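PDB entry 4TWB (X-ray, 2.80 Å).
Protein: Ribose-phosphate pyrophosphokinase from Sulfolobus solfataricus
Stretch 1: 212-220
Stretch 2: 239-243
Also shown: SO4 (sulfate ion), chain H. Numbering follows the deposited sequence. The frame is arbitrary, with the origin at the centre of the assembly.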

ATOM      1  N   VAL A 212      30.212   7.694 -24.516  1.00 52.75           N
ATOM      2  CA  VAL A 212      28.820   7.281 -24.643  1.00 43.16           C
ATOM      3  C   VAL A 212      27.975   7.534 -23.395  1.00 52.27           C
ATOM      4  O   VAL A 212      28.445   7.389 -22.265  1.00 51.88           O
ATOM      5  N   VAL A 213      26.728   7.933 -23.615  1.00 40.56           N
ATOM      6  CA  VAL A 213      25.759   8.098 -22.540  1.00 41.33           C
ATOM      7  C   VAL A 213      24.536   7.263 -22.867  1.00 41.79           C
ATOM      8  O   VAL A 213      23.848   7.512 -23.856  1.00 46.73           O
ATOM      9  N   ILE A 214      24.274   6.254 -22.045  1.00 41.97           N
ATOM     10  CA  ILE A 214      23.115   5.392 -22.249  1.00 47.40           C
ATOM     11  C   ILE A 214      21.914   5.876 -21.441  1.00 49.98           C
ATOM     12  O   ILE A 214      21.958   5.909 -20.208  1.00 41.24           O
ATOM     13  N   ILE A 215      20.847   6.239 -22.150  1.00 40.29           N
ATOM     14  CA  ILE A 215      19.677   6.861 -21.539  1.00 46.13           C
ATOM     15  C   ILE A 215      18.415   5.989 -21.599  1.00 42.33           C
ATOM     16  O   ILE A 215      18.005   5.536 -22.669  1.00 41.18           O
ATOM     17  N   ASP A 216      17.798   5.767 -20.442  1.00 44.28           N
ATOM     18  CA  ASP A 216      16.532   5.033 -20.364  1.00 50.35           C
ATOM     19  C   ASP A 216      15.594   5.762 -19.407  1.00 44.12           C
ATOM     20  O   ASP A 216      16.023   6.640 -18.649  1.00 40.91           O
ATOM     21  N   ASP A 217      14.313   5.409 -19.443  1.00 44.82           N
ATOM     22  CA  ASP A 217      13.357   6.024 -18.530  1.00 40.16           C
ATOM     23  C   ASP A 217      13.596   5.550 -17.102  1.00 40.00           C
ATOM     24  O   ASP A 217      13.646   6.353 -16.172  1.00 34.26           O
ATOM     25  N   ILE A 218      13.774   4.245 -16.939  1.00 38.22           N
ATOM     26  CA  ILE A 218      13.953   3.656 -15.619  1.00 36.61           C
ATOM     27  C   ILE A 218      15.191   2.759 -15.552  1.00 40.07           C
ATOM     28  O   ILE A 218      15.523   2.065 -16.511  1.00 49.14           O
ATOM     29  N   ILE A 219      15.877   2.768 -14.418  1.00 37.76           N
ATOM     30  CA  ILE A 219      16.921   1.781 -14.171  1.00 39.42           C
ATOM     31  C   ILE A 219      16.667   1.080 -12.831  1.00 48.91           C
ATOM     32  O   ILE A 219      16.770   1.690 -11.762  1.00 46.30           O
ATOM     33  N   SER A 220      16.305  -0.200 -12.901  1.00 57.61           N
ATOM     34  CA  SER A 220      15.986  -0.990 -11.711  1.00 52.26           C
ATOM     35  C   SER A 220      17.138  -1.898 -11.322  1.00 47.01           C
ATOM     36  O   SER A 220      17.928  -1.572 -10.442  1.00 45.37           O
ATOM     37  N   SER A 239      34.394   5.971 -22.935  1.00 66.83           N
ATOM     38  CA  SER A 239      33.796   5.831 -21.612  1.00 62.96           C
ATOM     39  C   SER A 239      32.294   5.627 -21.752  1.00 71.42           C
ATOM     40  O   SER A 239      31.714   5.964 -22.785  1.00 65.14           O
ATOM     41  N   VAL A 240      31.674   5.058 -20.720  1.00 67.01           N
ATOM     42  CA  VAL A 240      30.227   4.881 -20.692  1.00 58.00           C
ATOM     43  C   VAL A 240      29.615   5.518 -19.449  1.00 54.29           C
ATOM     44  O   VAL A 240      30.055   5.274 -18.335  1.00 43.88           O
ATOM     45  N   THR A 241      28.617   6.366 -19.662  1.00 57.49           N
ATOM     46  CA  THR A 241      27.856   6.956 -18.577  1.00 43.38           C
ATOM     47  C   THR A 241      26.413   6.494 -18.734  1.00 49.15           C
ATOM     48  O   THR A 241      25.943   6.287 -19.850  1.00 48.16           O
ATOM     49  N   ALA A 242      25.716   6.307 -17.619  1.00 48.44           N
ATOM     50  CA  ALA A 242      24.321   5.892 -17.667  1.00 45.46           C
ATOM     51  C   ALA A 242      23.416   6.953 -17.056  1.00 45.38           C
ATOM     52  O   ALA A 242      23.751   7.554 -16.038  1.00 42.29           O
ATOM     53  N   ALA A 243      22.275   7.184 -17.694  1.00 37.69           N
ATOM     54  CA  ALA A 243      21.333   8.196 -17.245  1.00 42.37           C
ATOM     55  C   ALA A 243      19.895   7.702 -17.351  1.00 39.92           C
ATOM     56  O   ALA A 243      19.509   7.086 -18.334  1.00 39.87           O
TER

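Two neighbouring parallel strands set the rules here: the backbones do the joining, and the side chains sort themselves onto two faces of one sheet. Hydrogen bonds zip the pair in alternating directions, from V212 N to S239 O (2.9 Å), from T241 N to V212 O (2.8 Å), from I214 N to T241 O (2.8 Å), from A243 N to I214 O (2.8 Å) and from D216 N to A243 O (3.0 Å). V212 and I214 therefore each donate and accept, and D216 donates, while V213 and I215 turn their CA hydrogens to the carbonyls of T241 and A243.

With V213 CA 4.6 Å from T241 CA and I214 CA 4.8 Å from A242 CA, paired side chains stand shoulder to shoulder rather than interlocking head-on. V212, I214, V240 and A242 share one face. There V212 and V240 are both t, and I214, m at chi1 and t at chi2, extends its CD1 to 3.8 Å from V240 CG1, a diagonal contact that leans back toward the start of the second strand, away from its register partner, A242. The small methyl of A242 also meets the end of I219, an m,t side chain that points toward the second strand from beyond the corner at D217; I219 CD1 lies 4.4 Å from A242 CB.

The other face carries V213, I215, T241 and A243. V213 is t and I215 m,t; T241, m, sets its CB 4.4 Å from V213 CG2. The methyl of A243 faces the notch between V213 and I215, with its CB 4.3 Å from V213 CG1 and 4.2 Å from I215 CG1: a small bump against two branched neighbours. A243 is also the residue most covered by the opposing stretch.

The aspartates take no part in this packing. D216 starts sideways and its end leads away, with OD2 accepting from D217 N (3.0 Å). Past the corner, S220 N donates to sulfate O3 at 2.8 Å, an ion probably from the crystallisation liquor.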

ATOM      1  CB  VAL A 212      28.720   5.809 -25.027  1.00 43.55           C
ATOM      2  CG1 VAL A 212      27.266   5.367 -25.065  1.00 35.85           C
ATOM      3  CG2 VAL A 212      29.398   5.581 -26.367  1.00 49.49           C
ATOM      4  CB  VAL A 213      25.307   9.551 -22.393  1.00 45.18           C
ATOM      5  CG1 VAL A 213      24.375   9.699 -21.209  1.00 37.02           C
ATOM      6  CG2 VAL A 213      26.502  10.450 -22.236  1.00 39.73           C
ATOM      7  CB  ILE A 214      23.418   3.941 -21.878  1.00 37.41           C
ATOM      8  CG1 ILE A 214      24.756   3.520 -22.476  1.00 36.81           C
ATOM      9  CG2 ILE A 214      22.309   3.037 -22.374  1.00 36.09           C
ATOM     10  CD1 ILE A 214      25.086   2.065 -22.288  1.00 34.39           C
ATOM     11  CB  ILE A 215      19.368   8.220 -22.196  1.00 40.54           C
ATOM     12  CG1 ILE A 215      20.595   9.119 -22.150  1.00 49.14           C
ATOM     13  CG2 ILE A 215      18.211   8.905 -21.500  1.00 37.68           C
ATOM     14  CD1 ILE A 215      20.361  10.486 -22.758  1.00 50.73           C
ATOM     15  CB  ASP A 216      16.759   3.585 -19.900  1.00 35.16           C
ATOM     16  CG  ASP A 216      15.810   2.594 -20.565  1.00 48.53           C
ATOM     17  OD1 ASP A 216      16.007   1.369 -20.403  1.00 43.59           O
ATOM     18  OD2 ASP A 216      14.861   3.039 -21.250  1.00 49.68           O
ATOM     19  CB  ASP A 217      11.905   5.789 -18.968  1.00 43.70           C
ATOM     20  CG  ASP A 217      11.471   4.334 -18.851  1.00 53.09           C
ATOM     21  OD1 ASP A 217      12.294   3.448 -19.186  1.00 51.21           O
ATOM     22  OD2 ASP A 217      10.301   4.091 -18.442  1.00 40.34           O
ATOM     23  CB  ILE A 218      12.729   2.799 -15.243  1.00 42.36           C
ATOM     24  CG1 ILE A 218      11.456   3.641 -15.264  1.00 38.59           C
ATOM     25  CG2 ILE A 218      12.924   2.135 -13.883  1.00 43.05           C
ATOM     26  CD1 ILE A 218      10.220   2.819 -15.182  1.00 36.79           C
ATOM     27  CB  ILE A 219      18.328   2.408 -14.215  1.00 40.81           C
ATOM     28  CG1 ILE A 219      18.663   2.851 -15.639  1.00 41.24           C
ATOM     29  CG2 ILE A 219      19.370   1.415 -13.757  1.00 38.10           C
ATOM     30  CD1 ILE A 219      19.977   3.591 -15.741  1.00 29.26           C
ATOM     31  CB  SER A 220      14.743  -1.849 -11.939  1.00 51.63           C
ATOM     32  OG  SER A 220      13.561  -1.085 -11.827  1.00 76.29           O
ATOM     33  CB  SER A 239      34.088   7.053 -20.731  1.00 54.89           C
ATOM     34  OG  SER A 239      33.252   8.155 -21.040  1.00 57.78           O
ATOM     35  CB  VAL A 240      29.819   3.399 -20.764  1.00 49.29           C
ATOM     36  CG1 VAL A 240      28.320   3.260 -20.613  1.00 43.00           C
ATOM     37  CG2 VAL A 240      30.278   2.790 -22.067  1.00 45.50           C
ATOM     38  CB  THR A 241      27.917   8.487 -18.613  1.00 50.03           C
ATOM     39  OG1 THR A 241      29.257   8.920 -18.367  1.00 52.42           O
ATOM     40  CG2 THR A 241      27.020   9.078 -17.554  1.00 45.48           C
ATOM     41  CB  ALA A 242      24.129   4.555 -16.979  1.00 29.80           C
ATOM     42  CB  ALA A 243      21.512   9.479 -18.050  1.00 35.68           C
TER
HETATM   43  S   SO4 H 302      15.915  -3.025 -15.605  1.00114.87           S
HETATM   44  O1  SO4 H 302      16.753  -4.003 -16.289  1.00 93.55           O
HETATM   45  O2  SO4 H 302      14.946  -2.468 -16.546  1.00 86.80           O
HETATM   46  O3  SO4 H 302      16.762  -1.953 -15.081  1.00 66.76           O
HETATM   47  O4  SO4 H 302      15.206  -3.694 -14.504  1.00 95.68           O